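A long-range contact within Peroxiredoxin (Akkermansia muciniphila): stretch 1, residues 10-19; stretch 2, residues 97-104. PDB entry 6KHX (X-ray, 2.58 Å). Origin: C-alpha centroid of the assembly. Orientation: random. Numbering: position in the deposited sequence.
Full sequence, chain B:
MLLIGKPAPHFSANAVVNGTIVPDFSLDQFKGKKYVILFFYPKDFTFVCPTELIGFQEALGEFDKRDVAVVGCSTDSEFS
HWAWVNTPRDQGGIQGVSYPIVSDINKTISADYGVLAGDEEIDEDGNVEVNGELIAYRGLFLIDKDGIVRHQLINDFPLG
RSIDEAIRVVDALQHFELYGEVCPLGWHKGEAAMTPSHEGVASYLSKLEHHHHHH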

# COMPACT_ATOMS: atom_id res chain seq x y z
N HIS B 10 13.22 19.12 23.65
CA HIS B 10 12.48 20.12 24.39
C HIS B 10 11.38 19.45 25.22
O HIS B 10 10.81 18.42 24.85
CB HIS B 10 11.87 21.13 23.41
CG HIS B 10 10.87 22.05 24.03
ND1 HIS B 10 11.24 23.17 24.76
CD2 HIS B 10 9.52 22.02 24.05
CE1 HIS B 10 10.15 23.79 25.18
NE2 HIS B 10 9.09 23.11 24.77
N PHE B 11 11.10 20.05 26.37
CA PHE B 11 9.94 19.62 27.14
C PHE B 11 9.43 20.81 27.93
O PHE B 11 10.07 21.86 27.99
CB PHE B 11 10.26 18.43 28.06
CG PHE B 11 11.34 18.69 29.09
CD1 PHE B 11 11.04 19.34 30.28
CD2 PHE B 11 12.63 18.23 28.90
CE1 PHE B 11 12.02 19.57 31.24
CE2 PHE B 11 13.61 18.45 29.85
CZ PHE B 11 13.30 19.12 31.02
N SER B 12 8.25 20.64 28.51
CA SER B 12 7.64 21.67 29.35
C SER B 12 6.68 20.94 30.27
O SER B 12 5.67 20.39 29.80
CB SER B 12 6.94 22.73 28.50
OG SER B 12 6.29 23.69 29.32
N ALA B 13 7.01 20.88 31.55
CA ALA B 13 6.27 20.04 32.48
C ALA B 13 6.18 20.74 33.83
O ALA B 13 6.84 21.75 34.08
CB ALA B 13 6.92 18.66 32.62
N ASN B 14 5.34 20.19 34.69
CA ASN B 14 5.31 20.61 36.07
C ASN B 14 6.60 20.17 36.76
O ASN B 14 7.18 19.13 36.43
CB ASN B 14 4.11 20.00 36.79
CG ASN B 14 2.80 20.45 36.19
OD1 ASN B 14 2.65 21.60 35.79
ND2 ASN B 14 1.85 19.53 36.09
N ALA B 15 7.04 20.97 37.72
CA ALA B 15 8.25 20.64 38.46
C ALA B 15 8.11 21.15 39.89
O ALA B 15 7.21 21.92 40.21
CB ALA B 15 9.50 21.24 37.80
N VAL B 16 9.00 20.68 40.75
CA VAL B 16 9.18 21.22 42.08
C VAL B 16 10.49 21.98 42.08
O VAL B 16 11.56 21.38 41.89
CB VAL B 16 9.15 20.14 43.17
CG1 VAL B 16 9.00 20.78 44.53
CG2 VAL B 16 7.96 19.25 42.95
N VAL B 17 10.40 23.29 42.24
CA VAL B 17 11.56 24.17 42.34
C VAL B 17 11.51 24.82 43.71
O VAL B 17 10.49 25.40 44.09
CB VAL B 17 11.58 25.23 41.22
CG1 VAL B 17 12.84 26.07 41.31
CG2 VAL B 17 11.49 24.57 39.85
N ASN B 18 12.60 24.69 44.46
CA ASN B 18 12.68 25.19 45.83
C ASN B 18 11.49 24.73 46.66
O ASN B 18 10.89 25.49 47.42
CB ASN B 18 12.81 26.72 45.84
CG ASN B 18 13.40 27.25 47.14
OD1 ASN B 18 14.13 26.55 47.84
ND2 ASN B 18 13.08 28.51 47.45
N GLY B 19 11.12 23.46 46.49
CA GLY B 19 10.03 22.90 47.27
C GLY B 19 8.64 23.34 46.87
O GLY B 19 7.68 22.98 47.55
N VAL B 97 16.17 19.31 49.28
CA VAL B 97 16.51 19.37 47.86
C VAL B 97 15.79 20.55 47.23
O VAL B 97 14.56 20.64 47.28
CB VAL B 97 16.15 18.05 47.16
CG1 VAL B 97 16.31 18.19 45.65
CG2 VAL B 97 17.03 16.92 47.69
N SER B 98 16.56 21.50 46.68
CA SER B 98 16.01 22.78 46.24
C SER B 98 16.06 23.01 44.74
O SER B 98 15.36 23.90 44.25
CB SER B 98 16.76 23.93 46.93
OG SER B 98 18.13 23.90 46.59
N TYR B 99 16.88 22.26 43.99
CA TYR B 99 16.94 22.43 42.55
C TYR B 99 15.69 21.84 41.90
O TYR B 99 14.93 21.11 42.54
CB TYR B 99 18.22 21.78 42.00
CG TYR B 99 18.38 20.33 42.34
CD1 TYR B 99 17.79 19.35 41.55
CD2 TYR B 99 19.13 19.93 43.44
CE1 TYR B 99 17.94 18.01 41.85
CE2 TYR B 99 19.28 18.59 43.75
CZ TYR B 99 18.68 17.64 42.95
OH TYR B 99 18.83 16.31 43.26
N PRO B 100 15.44 22.15 40.62
CA PRO B 100 14.19 21.68 39.99
C PRO B 100 14.15 20.17 39.86
O PRO B 100 15.11 19.53 39.42
CB PRO B 100 14.21 22.36 38.61
CG PRO B 100 15.14 23.51 38.76
CD PRO B 100 16.19 23.04 39.72
N ILE B 101 13.01 19.59 40.24
CA ILE B 101 12.71 18.18 40.03
C ILE B 101 11.50 18.12 39.11
O ILE B 101 10.38 18.44 39.53
CB ILE B 101 12.46 17.43 41.34
CG1 ILE B 101 13.58 17.74 42.34
CG2 ILE B 101 12.34 15.94 41.05
CD1 ILE B 101 13.37 17.14 43.72
N VAL B 102 11.72 17.72 37.86
CA VAL B 102 10.69 17.74 36.83
C VAL B 102 9.80 16.52 36.95
O VAL B 102 10.27 15.41 37.23
CB VAL B 102 11.35 17.80 35.43
CG1 VAL B 102 10.29 17.76 34.33
CG2 VAL B 102 12.21 19.03 35.32
N SER B 103 8.51 16.71 36.72
CA SER B 103 7.55 15.61 36.68
C SER B 103 7.32 15.21 35.22
O SER B 103 6.62 15.92 34.49
CB SER B 103 6.25 16.01 37.36
OG SER B 103 5.23 15.05 37.11
N ASP B 104 7.88 14.07 34.81
CA ASP B 104 7.65 13.52 33.47
C ASP B 104 6.41 12.63 33.49
O ASP B 104 6.45 11.43 33.22
CB ASP B 104 8.88 12.75 33.00
CG ASP B 104 8.73 12.20 31.58
OD1 ASP B 104 7.89 12.71 30.81
OD2 ASP B 104 9.45 11.25 31.23
O HOH W 1 4.40 17.36 34.43

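Four backbone hydrogen bonds hold the two stretches together. Val16 and Ile101 form a reciprocal pair: Val16 N donates to Ile101 O at 2.9 Å (N-H...O angle 165°), and Ile101 N returns a bond to Val16 O at 2.8 Å (160°). This reciprocal pair of hydrogen bonds identifies them as a hydrogen-bonded antiparallel pair, in agreement with the 153° angle between the strand directions. Two residues back along stretch 1, Ser103 N donates to Asn14 O at 2.8 Å and 165°. At the other end, beyond the strands, Asn18 N reaches Ser98 O at 2.9 Å; its angle of 145° is the most bent of the four.

The complementary bond at Asn14 is made through solvent. Water 1 accepts from Asn14 N at 3.0 Å and donates to Ser103 O at 2.6 Å, so it bridges two backbone groups that do not bond directly.

Ala15 and Val102 form the intervening non-hydrogen-bonded pair, and their CA atoms lie 4.1 Å apart, against 5.1 Å for Val16 and Ile101. Weaker CA-H...O contacts supplement the ladder: Ala15 CA lies 3.2 Å from Ile101 O, with an angle at H of 123°, while Pro100 CA approaches Val16 O at 3.3 Å with a straighter 148°. Val16 O thus receives both this contact and the amide of Ile101.

Side-chain packing centres on Val102. Val102 CG1 meets Ala13 CB at 3.9 Å and Phe11 CE1 at 4.0 Å, the latter approach being oblique to the ring, while Val102 CG2 lies 4.3 Å from Ala15 CB. Ala15 and Val102 share one face of the sheet; Val16 and Ile101 occupy the other. Farther along, Val17 CG2 packs against Pro100 CB at 3.7 Å, extending the apolar contact past the paired strand residues. Together the stretches bury 500 Å², summed over both sides.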